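PDB 3K5J: suppressor of fused family protein from Neisseria gonorrhoeae, which is of unknown function but resembles the N-terminal domain of human Sufu and may act through protein binding. Local coordinates for residues L82-S87 and V102-P107; R148-T153 and E157-K162; Q6-H11 and V55-G60. One frame throughout, in Å; residues are numbered along the deposited sequence. Where two conformers were deposited one is given.

Contact 1. Residues L82-S87 and V102-P107. With SO4 (sulfate ion), chain E.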
loop_
_atom_site.group_PDB
_atom_site.type_symbol
_atom_site.label_atom_id
_atom_site.label_comp_id
_atom_site.label_asym_id
_atom_site.label_seq_id
_atom_site.Cartn_x
_atom_site.Cartn_y
_atom_site.Cartn_z
ATOM N N LEU A 82 -2.684 -0.472 -7.624
ATOM C CA LEU A 82 -3.429 -1.399 -6.787
ATOM C C LEU A 82 -4.219 -2.418 -7.621
ATOM O O LEU A 82 -4.333 -3.573 -7.204
ATOM C CB LEU A 82 -4.309 -0.663 -5.784
ATOM C CG LEU A 82 -3.544 0.036 -4.653
ATOM C CD1 LEU A 82 -4.440 0.994 -3.850
ATOM C CD2 LEU A 82 -2.882 -0.962 -3.714
ATOM N N ALA A 83 -4.738 -2.026 -8.794
ATOM C CA ALA A 83 -5.374 -2.999 -9.689
ATOM C C ALA A 83 -4.382 -4.073 -10.160
ATOM O O ALA A 83 -4.680 -5.267 -10.185
ATOM C CB ALA A 83 -6.062 -2.330 -10.878
HETATM N N MSE A 84 -3.180 -3.647 -10.490
HETATM C CA MSE A 84 -2.108 -4.568 -10.886
HETATM C C MSE A 84 -1.808 -5.523 -9.740
HETATM O O MSE A 84 -1.657 -6.737 -9.951
HETATM C CB MSE A 84 -0.879 -3.767 -11.286
HETATM C CG MSE A 84 0.360 -4.624 -11.520
HETATM SE SE MSE A 84 1.975 -3.607 -11.758
HETATM C CE MSE A 84 2.252 -3.110 -9.937
ATOM N N LEU A 85 -1.716 -4.982 -8.510
ATOM C CA LEU A 85 -1.411 -5.820 -7.339
ATOM C C LEU A 85 -2.541 -6.784 -6.978
ATOM O O LEU A 85 -2.283 -7.881 -6.495
ATOM C CB LEU A 85 -0.943 -4.980 -6.100
ATOM C CG LEU A 85 0.318 -4.148 -6.370
ATOM C CD1 LEU A 85 0.725 -3.357 -5.099
ATOM C CD2 LEU A 85 1.479 -4.991 -6.875
ATOM N N ALA A 86 -3.773 -6.397 -7.208
ATOM C CA ALA A 86 -4.913 -7.273 -7.008
ATOM C C ALA A 86 -4.740 -8.505 -7.911
ATOM O O ALA A 86 -4.903 -9.635 -7.461
ATOM C CB ALA A 86 -6.211 -6.547 -7.364
ATOM N N SER A 87 -4.444 -8.286 -9.192
ATOM C CA SER A 87 -4.200 -9.407 -10.120
ATOM C C SER A 87 -3.040 -10.268 -9.642
ATOM O O SER A 87 -3.136 -11.512 -9.601
ATOM C CB SER A 87 -3.882 -8.854 -11.517
ATOM O OG SER A 87 -3.387 -9.896 -12.354
ATOM N N VAL A 102 7.529 -5.929 -3.166
ATOM C CA VAL A 102 6.695 -5.892 -4.345
ATOM C C VAL A 102 7.393 -5.055 -5.401
ATOM O O VAL A 102 7.672 -3.894 -5.158
ATOM C CB VAL A 102 5.312 -5.244 -4.057
ATOM C CG1 VAL A 102 4.531 -5.121 -5.366
ATOM C CG2 VAL A 102 4.572 -6.005 -3.009
ATOM N N ASN A 103 7.699 -5.638 -6.559
ATOM C CA ASN A 103 8.233 -4.901 -7.690
ATOM C C ASN A 103 7.065 -4.286 -8.430
ATOM O O ASN A 103 6.233 -5.000 -8.992
ATOM C CB ASN A 103 9.067 -5.836 -8.607
ATOM C CG ASN A 103 9.833 -5.085 -9.678
ATOM O OD1 ASN A 103 9.516 -3.916 -10.039
ATOM N ND2 ASN A 103 10.882 -5.765 -10.217
ATOM N N ILE A 104 6.991 -2.958 -8.443
ATOM C CA ILE A 104 5.912 -2.227 -9.089
ATOM C C ILE A 104 6.034 -2.250 -10.602
ATOM O O ILE A 104 5.042 -2.026 -11.313
ATOM C CB ILE A 104 5.905 -0.741 -8.558
ATOM C CG1 ILE A 104 5.876 -0.747 -7.030
ATOM C CG2 ILE A 104 4.791 0.105 -9.156
ATOM C CD1 ILE A 104 6.136 0.656 -6.417
ATOM N N GLY A 105 7.252 -2.456 -11.082
ATOM C CA GLY A 105 7.537 -2.515 -12.523
ATOM C C GLY A 105 7.705 -1.151 -13.167
ATOM O O GLY A 105 7.799 -1.042 -14.407
ATOM N N ARG A 106 7.723 -0.120 -12.321
ATOM C CA ARG A 106 7.859 1.261 -12.688
ATOM C C ARG A 106 7.971 2.055 -11.382
ATOM O O ARG A 106 7.700 1.515 -10.316
ATOM C CB ARG A 106 6.649 1.723 -13.492
ATOM C CG ARG A 106 5.387 1.789 -12.723
ATOM C CD ARG A 106 4.275 2.236 -13.650
ATOM N NE ARG A 106 3.067 2.535 -12.904
ATOM C CZ ARG A 106 1.893 2.775 -13.448
ATOM N NH1 ARG A 106 1.749 2.668 -14.806
ATOM N NH2 ARG A 106 0.870 3.064 -12.617
ATOM N N PRO A 107 8.353 3.340 -11.448
ATOM C CA PRO A 107 8.359 4.139 -10.241
ATOM C C PRO A 107 6.979 4.246 -9.616
ATOM O O PRO A 107 5.972 4.367 -10.328
ATOM C CB PRO A 107 8.857 5.486 -10.715
ATOM C CG PRO A 107 9.666 5.150 -11.936
ATOM C CD PRO A 107 8.888 4.082 -12.605
HETATM S S SO4 E . 12.283 -8.333 -7.943
HETATM O O1 SO4 E . 13.602 -8.167 -8.581
HETATM O O2 SO4 E . 12.367 -9.608 -7.251
HETATM O O3 SO4 E . 12.097 -7.202 -6.980
HETATM O O4 SO4 E . 11.248 -8.433 -8.990
#

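Contact 2. Residues R148-T153 and E157-K162. With SO4 (sulfate ion), chain E.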
loop_
_atom_site.group_PDB
_atom_site.type_symbol
_atom_site.label_atom_id
_atom_site.label_comp_id
_atom_site.label_asym_id
_atom_site.label_seq_id
_atom_site.Cartn_x
_atom_site.Cartn_y
_atom_site.Cartn_z
ATOM N N ARG A 148 16.182 -2.324 -1.759
ATOM C CA ARG A 148 15.663 -3.584 -2.274
ATOM C C ARG A 148 16.791 -4.595 -2.414
ATOM O O ARG A 148 16.672 -5.755 -2.012
ATOM C CB ARG A 148 14.967 -3.379 -3.616
ATOM C CG ARG A 148 14.738 -4.645 -4.436
ATOM C CD ARG A 148 13.797 -5.621 -3.746
ATOM N NE ARG A 148 13.675 -6.834 -4.549
ATOM C CZ ARG A 148 14.311 -7.964 -4.285
ATOM N NH1 ARG A 148 15.095 -8.030 -3.222
ATOM N NH2 ARG A 148 14.158 -9.025 -5.086
ATOM N N LEU A 149 17.890 -4.144 -3.015
ATOM C CA LEU A 149 19.047 -5.048 -3.202
ATOM C C LEU A 149 19.586 -5.555 -1.867
ATOM O O LEU A 149 19.933 -6.760 -1.725
ATOM C CB LEU A 149 20.142 -4.354 -4.022
ATOM C CG LEU A 149 21.389 -5.226 -4.237
ATOM C CD1 LEU A 149 21.052 -6.446 -5.065
ATOM C CD2 LEU A 149 22.470 -4.374 -4.892
ATOM N N PHE A 150 19.688 -4.676 -0.887
ATOM C CA PHE A 150 20.101 -5.005 0.452
ATOM C C PHE A 150 19.326 -6.190 0.998
ATOM O O PHE A 150 19.895 -7.004 1.669
ATOM C CB PHE A 150 19.971 -3.740 1.334
ATOM C CG PHE A 150 20.276 -3.910 2.782
ATOM C CD1 PHE A 150 19.284 -4.197 3.667
ATOM C CD2 PHE A 150 21.536 -3.654 3.281
ATOM C CE1 PHE A 150 19.533 -4.314 4.997
ATOM C CE2 PHE A 150 21.773 -3.775 4.610
ATOM C CZ PHE A 150 20.764 -4.091 5.460
ATOM N N LEU A 151 18.047 -6.309 0.683
ATOM C CA LEU A 151 17.200 -7.371 1.228
ATOM C C LEU A 151 17.508 -8.754 0.677
ATOM O O LEU A 151 17.064 -9.766 1.229
ATOM C CB LEU A 151 15.718 -7.013 1.050
ATOM C CG LEU A 151 15.199 -5.893 1.957
ATOM C CD1 LEU A 151 13.797 -5.471 1.542
ATOM C CD2 LEU A 151 15.218 -6.347 3.429
ATOM N N ASN A 152 18.324 -8.806 -0.354
ATOM C CA ASN A 152 18.815 -10.103 -0.829
ATOM C C ASN A 152 19.778 -10.780 0.113
ATOM O O ASN A 152 19.904 -12.012 0.065
ATOM C CB ASN A 152 19.478 -9.933 -2.188
ATOM C CG ASN A 152 18.469 -9.695 -3.265
ATOM O OD1 ASN A 152 17.297 -10.015 -3.082
ATOM N ND2 ASN A 152 18.897 -9.145 -4.397
ATOM N N THR A 153 20.482 -10.014 0.927
ATOM C CA THR A 153 21.499 -10.603 1.833
ATOM C C THR A 153 21.389 -10.120 3.273
ATOM O O THR A 153 22.313 -10.282 4.089
ATOM C CB THR A 153 22.920 -10.303 1.322
ATOM O OG1 THR A 153 23.163 -8.882 1.363
ATOM C CG2 THR A 153 23.080 -10.835 -0.099
ATOM N N GLU A 157 14.062 -7.313 9.191
ATOM C CA GLU A 157 14.257 -6.683 10.501
ATOM C C GLU A 157 15.435 -5.718 10.483
ATOM O O GLU A 157 15.356 -4.601 11.047
ATOM C CB GLU A 157 14.483 -7.742 11.607
ATOM C CG GLU A 157 13.212 -8.375 12.127
ATOM N N GLU A 158 16.546 -6.117 9.846
ATOM C CA GLU A 158 17.713 -5.216 9.787
ATOM C C GLU A 158 17.365 -3.932 9.022
ATOM O O GLU A 158 17.740 -2.819 9.410
ATOM C CB GLU A 158 18.942 -5.849 9.145
ATOM C CG GLU A 158 19.667 -6.946 9.899
ATOM C CD GLU A 158 20.650 -7.613 8.933
ATOM O OE1 GLU A 158 21.551 -6.865 8.479
ATOM O OE2 GLU A 158 20.472 -8.818 8.569
ATOM N N LEU A 159 16.656 -4.086 7.921
ATOM C CA LEU A 159 16.254 -2.885 7.139
ATOM C C LEU A 159 15.299 -1.993 7.943
ATOM O O LEU A 159 15.464 -0.769 7.984
ATOM C CB LEU A 159 15.638 -3.239 5.777
ATOM C CG LEU A 159 15.295 -2.018 4.878
ATOM C CD1 LEU A 159 16.573 -1.189 4.557
ATOM C CD2 LEU A 159 14.591 -2.507 3.620
ATOM N N GLU A 160 14.333 -2.603 8.626
ATOM C CA GLU A 160 13.394 -1.819 9.404
ATOM C C GLU A 160 14.111 -1.078 10.546
ATOM O O GLU A 160 13.795 0.087 10.853
ATOM C CB GLU A 160 12.233 -2.701 9.872
ATOM C CG GLU A 160 11.291 -3.034 8.702
ATOM C CD GLU A 160 10.087 -3.893 9.067
ATOM O OE1 GLU A 160 10.168 -4.589 10.101
ATOM O OE2 GLU A 160 9.044 -3.858 8.330
ATOM N N THR A 161 15.168 -1.676 11.095
ATOM C CA THR A 161 15.989 -0.939 12.060
ATOM C C THR A 161 16.620 0.300 11.452
ATOM O O THR A 161 16.575 1.385 12.056
ATOM C CB THR A 161 17.059 -1.863 12.621
ATOM O OG1 THR A 161 16.399 -2.886 13.377
ATOM C CG2 THR A 161 18.035 -1.084 13.498
ATOM N N LYS A 162 17.183 0.151 10.259
ATOM C CA LYS A 162 17.779 1.267 9.529
ATOM C C LYS A 162 16.715 2.342 9.278
ATOM O O LYS A 162 17.004 3.544 9.419
ATOM C CB LYS A 162 18.434 0.806 8.215
ATOM C CG LYS A 162 19.746 -0.030 8.336
HETATM S S SO4 E . 12.283 -8.333 -7.943
HETATM O O1 SO4 E . 13.602 -8.167 -8.581
HETATM O O2 SO4 E . 12.367 -9.608 -7.251
HETATM O O3 SO4 E . 12.097 -7.202 -6.980
HETATM O O4 SO4 E . 11.248 -8.433 -8.990
#

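Contact 3. Residues Q6-H11 and V55-G60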
loop_
_atom_site.group_PDB
_atom_site.type_symbol
_atom_site.label_atom_id
_atom_site.label_comp_id
_atom_site.label_asym_id
_atom_site.label_seq_id
_atom_site.Cartn_x
_atom_site.Cartn_y
_atom_site.Cartn_z
ATOM N N GLN A 6 -18.275 -2.513 1.532
ATOM C CA GLN A 6 -18.867 -1.595 2.493
ATOM C C GLN A 6 -18.255 -1.826 3.886
ATOM O O GLN A 6 -18.085 -0.844 4.643
ATOM C CB GLN A 6 -20.390 -1.678 2.489
ATOM C CG GLN A 6 -21.058 -0.720 3.489
ATOM C CD GLN A 6 -20.786 0.719 3.193
ATOM O OE1 GLN A 6 -20.903 1.164 2.052
ATOM N NE2 GLN A 6 -20.446 1.484 4.223
ATOM N N THR A 7 -17.946 -3.075 4.257
ATOM C CA THR A 7 -17.214 -3.305 5.521
ATOM C C THR A 7 -15.861 -2.594 5.523
ATOM O O THR A 7 -15.509 -1.961 6.513
ATOM C CB THR A 7 -17.076 -4.783 5.931
ATOM O OG1 THR A 7 -16.066 -5.458 5.166
ATOM C CG2 THR A 7 -18.462 -5.497 5.906
ATOM N N VAL A 8 -15.145 -2.643 4.415
ATOM C CA VAL A 8 -13.867 -1.944 4.310
ATOM C C VAL A 8 -14.076 -0.432 4.412
ATOM O O VAL A 8 -13.387 0.262 5.173
ATOM C CB VAL A 8 -13.101 -2.339 3.029
ATOM C CG1 VAL A 8 -11.850 -1.459 2.801
ATOM C CG2 VAL A 8 -12.752 -3.836 3.019
ATOM N N LEU A 9 -15.016 0.094 3.646
ATOM C CA LEU A 9 -15.288 1.533 3.668
ATOM C C LEU A 9 -15.644 2.007 5.074
ATOM O O LEU A 9 -15.132 3.028 5.530
ATOM C CB LEU A 9 -16.416 1.879 2.711
ATOM C CG LEU A 9 -16.869 3.348 2.643
ATOM C CD1 LEU A 9 -15.707 4.304 2.401
ATOM C CD2 LEU A 9 -17.993 3.490 1.623
ATOM N N SER A 10 -16.483 1.242 5.772
ATOM C CA SER A 10 -16.875 1.597 7.154
ATOM C C SER A 10 -15.690 1.600 8.093
ATOM O O SER A 10 -15.575 2.453 8.952
ATOM C CB SER A 10 -17.920 0.613 7.650
ATOM O OG SER A 10 -19.143 0.848 6.986
ATOM N N HIS A 11 -14.796 0.624 7.917
ATOM C CA HIS A 11 -13.574 0.523 8.697
ATOM C C HIS A 11 -12.705 1.772 8.492
ATOM O O HIS A 11 -12.227 2.401 9.444
ATOM C CB HIS A 11 -12.820 -0.755 8.313
ATOM C CG HIS A 11 -11.522 -0.929 9.026
ATOM N ND1 HIS A 11 -11.429 -1.138 10.387
ATOM C CD2 HIS A 11 -10.253 -0.935 8.544
ATOM C CE1 HIS A 11 -10.151 -1.280 10.705
ATOM N NE2 HIS A 11 -9.420 -1.158 9.609
ATOM N N VAL A 55 -6.427 2.772 -0.670
ATOM C CA VAL A 55 -6.585 1.514 0.024
ATOM C C VAL A 55 -7.306 0.498 -0.882
ATOM O O VAL A 55 -8.320 0.825 -1.498
ATOM C CB VAL A 55 -7.417 1.665 1.344
ATOM C CG1 VAL A 55 -7.451 0.303 2.098
ATOM C CG2 VAL A 55 -6.903 2.846 2.208
ATOM N N SER A 56 -6.786 -0.725 -0.980
ATOM C CA SER A 56 -7.470 -1.769 -1.728
ATOM C C SER A 56 -8.704 -2.304 -1.007
ATOM O O SER A 56 -8.739 -2.312 0.232
ATOM C CB SER A 56 -6.519 -2.906 -2.037
ATOM O OG SER A 56 -6.121 -3.665 -0.892
ATOM N N SER A 57 -9.625 -2.865 -1.783
ATOM C CA SER A 57 -10.776 -3.544 -1.208
ATOM C C SER A 57 -11.226 -4.698 -2.086
ATOM O O SER A 57 -11.757 -4.490 -3.193
ATOM C CB SER A 57 -11.944 -2.544 -1.046
ATOM O OG SER A 57 -13.072 -3.153 -0.406
ATOM N N GLY A 58 -10.982 -5.897 -1.597
ATOM C CA GLY A 58 -11.425 -7.111 -2.275
ATOM C C GLY A 58 -10.401 -8.234 -2.161
ATOM O O GLY A 58 -10.740 -9.418 -2.184
ATOM N N ILE A 59 -9.130 -7.877 -2.032
ATOM C CA ILE A 59 -8.043 -8.856 -1.913
ATOM C C ILE A 59 -8.212 -9.646 -0.626
ATOM O O ILE A 59 -7.907 -10.830 -0.562
ATOM C CB ILE A 59 -6.629 -8.147 -1.973
ATOM C CG1 ILE A 59 -6.420 -7.436 -3.326
ATOM C CG2 ILE A 59 -5.523 -9.149 -1.607
ATOM C CD1 ILE A 59 -5.272 -6.487 -3.401
ATOM N N GLY A 60 -8.753 -8.989 0.400
ATOM C CA GLY A 60 -8.834 -9.620 1.718
ATOM C C GLY A 60 -9.783 -10.799 1.803
ATOM O O GLY A 60 -9.606 -11.660 2.649
#

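Contact 1. Residues L82-S87 and V102-P107
Met84, a selenomethionine in this crystal, and Leu85 reach from helix 77-91 to the end of strand 101-103 and the turn after it. Met84 gives up the most surface. It was modelled in two conformers, and its contact is described for one of them. With CG anti to the backbone N (chi1 172°) and SE extended beyond it at chi2, its chain runs straight out from the helix. The chain then bends at chi3, which sets CE against the carbonyl of Ile104. CE lies 3.3 Å from Ile104 O, and SE lies 3.5 Å from the same oxygen. The CG2 methyl of Ile104 adds a looser apolar touch, 4.2 Å from Met84 CE.

Leu85 makes the second touch, one residue on. Its CD2 meets CG1 of Val102 tip to tip at 3.4 Å, closer than methyl groups usually pack. Leu140 of strand 135-143 and Phe96 also pack on Leu85. Ile119 of strand 116-120 packs on Val102, and Phe117 of the same strand packs on Ile104. Arg106 NH2 forms a salt bridge with Glu80, earlier on the same helix.

Leu85 and Val102 thus meet through hydrocarbon alone, while Met84 also lies against a carbonyl oxygen. Between Val102 and Ile104, Asn103 points away from the helix, and its amide is used in other ways. OD1 accepts from Gly105 N at 2.9 Å and closes an Asx turn after the strand. ND2 donates to O4 of a sulfate ion, probably from the crystallisation liquor, at 3.0 Å in a nearly straight bond.

Contact 2. Residues R148-T153 and E157-K162
This is mainly apolar packing between two consecutive helical segments near the C-terminal end of the chain. Phe150 of helix 145-150 and Leu151 after it meet Leu159 on helix 156-166 across a short connection. A type I beta turn runs from Phe150 to Thr153.

Leu159 has CG anti to its backbone nitrogen (chi1 -176°). Its CD1 lies by Phe150 CD1, its CD2 by Leu151, and its CB touches both residues. Leu159 CD2 lies 3.7 Å from Leu151 CD1. The two leucine side chains cross at about a right angle. Leu159 CB is 4.1 Å from Phe150 CE1. The backbone N of Leu159 lies at the edge of that ring, near its plane. Glu158 passes across Phe150, its carboxylate plane 71° from the ring plane, with OE1 4.2 Å from CZ. His154 stacks on the same ring.

Arg148 points away from helix 156-166. In the modelled conformer its NE and NH2 donate to sulfate O3 and O2, each at 2.9 Å, while NH1 donates to Asn152 OD1 at 3.0 Å. The contact is therefore mainly hydrocarbon, with the Glu158 carboxylate at its rim by the ring and Arg148 directed away to the sulfate.

Contact 3. Residues Q6-H11 and V55-G60
Val8 of the N-terminal helix 2-15 packs on Ser57, at the end of strand 52-57, in a helix-on-sheet contact of the Sufu-like fold. The strand belongs to the mixed sheet and lies between strands 39-43 and 65-71.

Both side chains leave the backbone toward each other. The branched end of Val8 faces the hydroxymethyl group of Ser57, and all three of its side-chain carbons lie round the hydroxyl oxygen. CG1 is anti to the backbone N (chi1 172°). It passes 4.0 Å from Ser57 CB and 3.8 Å from Ser57 OG. CG1 also comes within 4.1 Å of the backbone oxygen of Ser56. Phe41 and Met132 pack on Val8 as well.

Ser57 OG is itself anti to its backbone N (chi1 -176°), which sets it against the valine. The same OG is hydrogen-bonded to Asn5 OD1, one turn before Val8. The hydroxyl is therefore satisfied although it faces hydrocarbon. Ser56 points the other way, with its OG bonded to Glu66 and to the backbone of Phe67. Against Val8, the serine oxygen is nearly equidistant from two carbons: Ser57 OG lies 3.5 Å from both CB and CG2.

Contacts 1 and 3 are neighbours, with centres 18 Å apart, and both reach the same sheet. Helix 77-91 links them: Ala86 CA lies 3.7 Å from Ile59 CD1, and Leu82 CD1 lies 4.1 Å from Ser56 N. Contacts 1 and 2 do not touch; their nearest atoms are about 6 Å apart and their centres 21 Å. They share the sulfate: Asn103 of contact 1 and Arg148 of contact 2 both hydrogen-bond it, in the modelled conformer of Arg148. The ion probably comes from the crystallisation liquor and does not by itself mark a binding site. Contacts 2 and 3 lie on opposite sides of the chain's centre, with centres 30 Å apart. Along the chain the order is 3, 1, 2.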